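Local structure of ABC transporter binding protein AcbH (Actinoplanes, 3OO8) at residues A[68-80]-A[86-100]. The protein binds beta-D-galactopyranose as the extracellular solute receptor of an ABC transporter, with an exclusive preference for this sugar. The protein carries 2 engineered substitutions. Sequence-based numbering, arbitrary orientation.
Sequences NTFQNNISNYLQG and ATWFAGYRLQFFAAQ
I74 and W88 meet through matching first torsions. In both, the first ring or branch carbon lies opposite the backbone N: CG1 of I74 at chi1 -168°, CG of W88 at chi1 -163°. I74 CG1 then sits over one face of the indole, 3.9 Å from the centroid of its six-membered ring. I74 CG2 touches W88 CH2 and F97 CZ, each at 3.6 Å. One turn on, L78 CD1 lies over a face of F97, 4.0 Å from the ring centroid. The opposite face of W88 is covered by the F89 ring. W88 CZ2 lies over the rim of one face of the R93 guanidinium, 3.8 Å from NE.

In one of its two modelled conformers Q71 brings NE2 to the edge of the F89 ring and hydrogen-bonds N35 through OE1; the close approach to F89 is doubtful. At the other end of strand 86-89, the F70 ring turns an edge to A86 CB. F70 CE2 lies 3.5 Å from T87 O, a buried carbonyl with no polar partner in the model. T87 OG1 bonds to the backbone N of N35.

With W88 replaced by an alanine, I74 and F89 would probably face a gap, and the R93 guanidinium would lose the ring under one face. Strand 60-64, helix 67-79 and strand 85-89 form a beta-alpha-beta crossover of the class 2 solute-binding-protein fold, both strands pairing in parallel with strand 30-34. Helix 68-79 crosses strand 86-89 nearly at right angles and runs almost parallel to helix 92-99, at 12°. No hydrogen bond joins the segments, so apolar and aromatic packing holds them together. Q71 and R93 bind beta-D-galactose, although none is bound here. F89 makes a cation-pi contact with R373, another galactose-binding residue. The indole thus lies behind R93, probably as a second-shell residue that limits where its guanidinium can sit.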
loop_
_atom_site.group_PDB
_atom_site.type_symbol
_atom_site.label_atom_id
_atom_site.label_comp_id
_atom_site.label_asym_id
_atom_site.label_seq_id
_atom_site.Cartn_x
_atom_site.Cartn_y
_atom_site.Cartn_z
ATOM N N ASN A 68 -2.068 9.708 14.452
ATOM C CA ASN A 68 -2.922 8.635 14.930
ATOM C C ASN A 68 -4.262 9.138 15.421
ATOM O O ASN A 68 -5.288 8.525 15.157
ATOM C CB ASN A 68 -2.196 7.819 15.998
ATOM C CG ASN A 68 -1.158 6.900 15.398
ATOM O OD1 ASN A 68 -1.083 6.723 14.174
ATOM N ND2 ASN A 68 -0.332 6.317 16.255
ATOM N N THR A 69 -4.241 10.263 16.121
ATOM C CA THR A 69 -5.468 10.893 16.599
ATOM C C THR A 69 -6.405 11.253 15.467
ATOM O O THR A 69 -7.604 11.013 15.564
ATOM C CB THR A 69 -5.175 12.147 17.417
ATOM O OG1 THR A 69 -4.247 11.789 18.444
ATOM C CG2 THR A 69 -6.437 12.697 18.036
ATOM N N PHE A 70 -5.856 11.867 14.413
ATOM C CA PHE A 70 -6.664 12.232 13.244
ATOM C C PHE A 70 -7.331 10.977 12.663
ATOM O O PHE A 70 -8.532 10.985 12.352
ATOM C CB PHE A 70 -5.774 12.897 12.168
ATOM C CG PHE A 70 -6.553 13.510 11.048
ATOM C CD1 PHE A 70 -7.014 14.829 11.172
ATOM C CD2 PHE A 70 -6.815 12.782 9.875
ATOM C CE1 PHE A 70 -7.774 15.430 10.152
ATOM C CE2 PHE A 70 -7.586 13.370 8.849
ATOM C CZ PHE A 70 -8.036 14.692 8.987
ATOM N N GLN A 71 -6.557 9.911 12.492
ATOM C CA GLN A 71 -7.080 8.664 11.954
ATOM C C GLN A 71 -8.244 8.210 12.848
ATOM O O GLN A 71 -9.355 7.938 12.379
ATOM C CB GLN A 71 -5.976 7.595 11.995
ATOM C CG GLN A 71 -4.655 8.078 11.410
ATOM C CD GLN A 71 -4.790 8.577 9.991
ATOM O OE1 GLN A 71 -4.682 9.772 9.736
ATOM N NE2 GLN A 71 -5.036 7.663 9.059
ATOM N N ASN A 72 -7.982 8.183 14.147
ATOM C CA ASN A 72 -8.971 7.659 15.108
ATOM C C ASN A 72 -10.260 8.474 15.139
ATOM O O ASN A 72 -11.333 7.916 15.399
ATOM C CB ASN A 72 -8.368 7.533 16.510
ATOM C CG ASN A 72 -7.361 6.407 16.622
ATOM O OD1 ASN A 72 -7.370 5.449 15.840
ATOM N ND2 ASN A 72 -6.484 6.515 17.620
ATOM N N ASN A 73 -10.161 9.775 14.856
ATOM C CA ASN A 73 -11.328 10.657 14.927
ATOM C C ASN A 73 -12.026 10.905 13.596
ATOM O O ASN A 73 -12.987 11.679 13.540
ATOM C CB ASN A 73 -10.930 11.997 15.574
ATOM C CG ASN A 73 -12.136 12.915 15.860
ATOM O OD1 ASN A 73 -13.107 12.514 16.522
ATOM N ND2 ASN A 73 -12.047 14.166 15.400
ATOM N N ILE A 74 -11.580 10.247 12.532
ATOM C CA ILE A 74 -12.088 10.595 11.195
ATOM C C ILE A 74 -13.606 10.664 10.995
ATOM O O ILE A 74 -14.111 11.635 10.439
ATOM C CB ILE A 74 -11.392 9.759 10.072
ATOM C CG1 ILE A 74 -11.702 10.324 8.682
ATOM C CG2 ILE A 74 -11.739 8.271 10.171
ATOM C CD1 ILE A 74 -11.169 11.706 8.456
ATOM N N SER A 75 -14.340 9.636 11.417
ATOM C CA SER A 75 -15.789 9.634 11.182
ATOM C C SER A 75 -16.455 10.802 11.931
ATOM O O SER A 75 -17.285 11.531 11.363
ATOM C CB SER A 75 -16.386 8.274 11.588
ATOM O OG SER A 75 -17.780 8.243 11.300
ATOM N N ASN A 76 -16.083 10.994 13.195
ATOM C CA ASN A 76 -16.639 12.084 14.014
ATOM C C ASN A 76 -16.264 13.437 13.414
ATOM O O ASN A 76 -17.076 14.370 13.359
ATOM C CB ASN A 76 -16.087 12.017 15.443
ATOM C CG ASN A 76 -16.658 13.105 16.353
ATOM O OD1 ASN A 76 -17.875 13.275 16.455
ATOM N ND2 ASN A 76 -15.783 13.835 17.024
ATOM N N TYR A 77 -15.018 13.517 12.950
ATOM C CA TYR A 77 -14.500 14.718 12.297
ATOM C C TYR A 77 -15.309 15.126 11.072
ATOM O O TYR A 77 -15.688 16.293 10.932
ATOM C CB TYR A 77 -13.025 14.510 11.959
ATOM C CG TYR A 77 -12.413 15.544 11.021
ATOM C CD1 TYR A 77 -11.923 16.756 11.501
ATOM C CD2 TYR A 77 -12.269 15.262 9.662
ATOM C CE1 TYR A 77 -11.348 17.701 10.626
ATOM C CE2 TYR A 77 -11.677 16.180 8.804
ATOM C CZ TYR A 77 -11.219 17.392 9.287
ATOM O OH TYR A 77 -10.616 18.294 8.411
ATOM N N LEU A 78 -15.588 14.171 10.185
ATOM C CA LEU A 78 -16.354 14.449 8.985
ATOM C C LEU A 78 -17.795 14.832 9.317
ATOM O O LEU A 78 -18.439 15.593 8.589
ATOM C CB LEU A 78 -16.349 13.211 8.075
ATOM C CG LEU A 78 -14.965 12.909 7.485
ATOM C CD1 LEU A 78 -14.949 11.552 6.804
ATOM C CD2 LEU A 78 -14.561 14.016 6.506
ATOM N N GLN A 79 -18.308 14.312 10.424
ATOM C CA GLN A 79 -19.712 14.587 10.762
ATOM C C GLN A 79 -19.920 15.881 11.530
ATOM O O GLN A 79 -21.050 16.352 11.651
ATOM C CB GLN A 79 -20.307 13.401 11.513
ATOM C CG GLN A 79 -20.276 12.149 10.661
ATOM C CD GLN A 79 -20.940 10.969 11.308
ATOM O OE1 GLN A 79 -22.161 10.929 11.438
ATOM N NE2 GLN A 79 -20.142 9.973 11.683
ATOM N N GLY A 80 -18.833 16.461 12.033
ATOM C CA GLY A 80 -18.892 17.697 12.793
ATOM C C GLY A 80 -18.770 18.945 11.947
ATOM O O GLY A 80 -19.679 19.302 11.190
ATOM N N ALA A 86 -9.134 17.605 3.427
ATOM C CA ALA A 86 -8.406 16.812 4.409
ATOM C C ALA A 86 -7.515 15.718 3.820
ATOM O O ALA A 86 -7.734 15.223 2.740
ATOM C CB ALA A 86 -9.404 16.203 5.439
ATOM N N THR A 87 -6.477 15.365 4.543
ATOM C CA THR A 87 -5.675 14.237 4.180
ATOM C C THR A 87 -6.386 12.915 4.429
ATOM O O THR A 87 -6.968 12.717 5.489
ATOM C CB THR A 87 -4.452 14.190 5.096
ATOM O OG1 THR A 87 -4.857 14.305 6.474
ATOM C CG2 THR A 87 -3.499 15.350 4.752
ATOM N N TRP A 88 -6.322 11.999 3.469
ATOM C CA TRP A 88 -6.842 10.659 3.730
ATOM C C TRP A 88 -6.097 9.679 2.821
ATOM O O TRP A 88 -4.980 9.950 2.400
ATOM C CB TRP A 88 -8.388 10.589 3.577
ATOM C CG TRP A 88 -8.944 9.352 4.239
ATOM C CD1 TRP A 88 -9.625 8.321 3.641
ATOM C CD2 TRP A 88 -8.810 8.996 5.622
ATOM N NE1 TRP A 88 -9.912 7.350 4.571
ATOM C CE2 TRP A 88 -9.420 7.729 5.789
ATOM C CE3 TRP A 88 -8.217 9.609 6.730
ATOM C CZ2 TRP A 88 -9.445 7.066 7.027
ATOM C CZ3 TRP A 88 -8.273 8.947 7.985
ATOM C CH2 TRP A 88 -8.877 7.695 8.098
ATOM N N PHE A 89 -6.709 8.553 2.477
ATOM C CA PHE A 89 -6.015 7.580 1.618
ATOM C C PHE A 89 -7.041 6.623 1.022
ATOM O O PHE A 89 -8.173 6.505 1.522
ATOM C CB PHE A 89 -4.979 6.814 2.457
ATOM C CG PHE A 89 -5.507 6.351 3.795
ATOM C CD1 PHE A 89 -6.227 5.154 3.927
ATOM C CD2 PHE A 89 -5.265 7.106 4.932
ATOM C CE1 PHE A 89 -6.689 4.729 5.170
ATOM C CE2 PHE A 89 -5.739 6.696 6.162
ATOM C CZ PHE A 89 -6.454 5.526 6.286
ATOM N N ALA A 90 -6.648 5.950 -0.052
ATOM C CA ALA A 90 -7.520 5.003 -0.724
ATOM C C ALA A 90 -7.888 3.821 0.181
ATOM O O ALA A 90 -7.165 3.479 1.134
ATOM C CB ALA A 90 -6.871 4.524 -2.056
ATOM N N GLY A 91 -9.017 3.192 -0.131
ATOM C CA GLY A 91 -9.356 1.940 0.546
ATOM C C GLY A 91 -10.776 1.895 1.044
ATOM O O GLY A 91 -11.663 2.630 0.556
ATOM N N TYR A 92 -10.988 0.970 1.988
ATOM C CA TYR A 92 -12.325 0.701 2.490
ATOM C C TYR A 92 -13.008 1.918 3.087
ATOM O O TYR A 92 -14.163 2.205 2.760
ATOM C CB TYR A 92 -12.238 -0.420 3.528
ATOM C CG TYR A 92 -13.595 -0.926 3.975
ATOM C CD1 TYR A 92 -14.139 -2.076 3.396
ATOM C CD2 TYR A 92 -14.337 -0.239 4.924
ATOM C CE1 TYR A 92 -15.378 -2.575 3.796
ATOM C CE2 TYR A 92 -15.595 -0.711 5.316
ATOM C CZ TYR A 92 -16.095 -1.877 4.749
ATOM O OH TYR A 92 -17.345 -2.344 5.138
ATOM N N ARG A 93 -12.287 2.637 3.938
ATOM C CA ARG A 93 -12.885 3.784 4.643
ATOM C C ARG A 93 -13.258 4.932 3.702
ATOM O O ARG A 93 -14.347 5.535 3.826
ATOM C CB ARG A 93 -12.001 4.199 5.803
ATOM C CG ARG A 93 -12.035 3.139 6.898
ATOM C CD ARG A 93 -11.818 3.747 8.253
ATOM N NE ARG A 93 -10.399 3.790 8.595
ATOM C CZ ARG A 93 -9.931 4.307 9.724
ATOM N NH1 ARG A 93 -8.625 4.291 9.970
ATOM N NH2 ARG A 93 -10.776 4.844 10.599
ATOM N N LEU A 94 -12.409 5.197 2.707
ATOM C CA LEU A 94 -12.755 6.211 1.707
ATOM C C LEU A 94 -14.112 5.852 1.124
ATOM O O LEU A 94 -15.008 6.703 1.014
ATOM C CB LEU A 94 -11.743 6.203 0.554
ATOM C CG LEU A 94 -12.082 7.088 -0.664
ATOM C CD1 LEU A 94 -12.049 8.561 -0.234
ATOM C CD2 LEU A 94 -11.064 6.868 -1.798
ATOM N N GLN A 95 -14.254 4.597 0.697
ATOM C CA GLN A 95 -15.518 4.201 0.077
ATOM C C GLN A 95 -16.689 4.207 1.062
ATOM O O GLN A 95 -17.815 4.518 0.668
ATOM C CB GLN A 95 -15.384 2.863 -0.661
ATOM C CG GLN A 95 -14.385 2.957 -1.832
ATOM C CD GLN A 95 -14.460 1.817 -2.785
ATOM O OE1 GLN A 95 -14.584 0.666 -2.374
ATOM N NE2 GLN A 95 -14.417 2.121 -4.085
ATOM N N PHE A 96 -16.413 3.883 2.320
ATOM C CA PHE A 96 -17.437 3.880 3.370
ATOM C C PHE A 96 -17.944 5.309 3.584
ATOM O O PHE A 96 -19.156 5.544 3.582
ATOM C CB PHE A 96 -16.866 3.333 4.682
ATOM C CG PHE A 96 -17.872 3.244 5.798
ATOM C CD1 PHE A 96 -18.704 2.136 5.903
ATOM C CD2 PHE A 96 -17.985 4.257 6.728
ATOM C CE1 PHE A 96 -19.642 2.045 6.917
ATOM C CE2 PHE A 96 -18.915 4.168 7.769
ATOM C CZ PHE A 96 -19.747 3.061 7.851
ATOM N N PHE A 97 -17.027 6.260 3.736
ATOM C CA PHE A 97 -17.443 7.631 3.958
ATOM C C PHE A 97 -18.178 8.197 2.770
ATOM O O PHE A 97 -19.174 8.895 2.973
ATOM C CB PHE A 97 -16.292 8.526 4.401
ATOM C CG PHE A 97 -15.550 8.007 5.600
ATOM C CD1 PHE A 97 -16.239 7.529 6.699
ATOM C CD2 PHE A 97 -14.161 8.030 5.641
ATOM C CE1 PHE A 97 -15.560 7.055 7.814
ATOM C CE2 PHE A 97 -13.476 7.562 6.761
ATOM C CZ PHE A 97 -14.180 7.074 7.839
ATOM N N ALA A 98 -17.712 7.896 1.554
ATOM C CA ALA A 98 -18.379 8.348 0.322
ATOM C C ALA A 98 -19.784 7.745 0.235
ATOM O O ALA A 98 -20.728 8.426 -0.151
ATOM C CB ALA A 98 -17.568 7.979 -0.947
ATOM N N ALA A 99 -19.905 6.476 0.608
ATOM C CA ALA A 99 -21.206 5.780 0.577
ATOM C C ALA A 99 -22.185 6.405 1.568
ATOM O O ALA A 99 -23.401 6.410 1.343
ATOM C CB ALA A 99 -21.006 4.316 0.907
ATOM N N GLN A 100 -21.648 6.915 2.665
ATOM C CA GLN A 100 -22.416 7.493 3.755
ATOM C C GLN A 100 -22.873 8.926 3.524
ATOM O O GLN A 100 -23.593 9.476 4.357
ATOM C CB GLN A 100 -21.540 7.469 4.985
ATOM C CG GLN A 100 -22.194 7.820 6.272
ATOM C CD GLN A 100 -21.361 7.320 7.437
ATOM O OE1 GLN A 100 -20.244 6.837 7.242
ATOM N NE2 GLN A 100 -21.899 7.423 8.645
#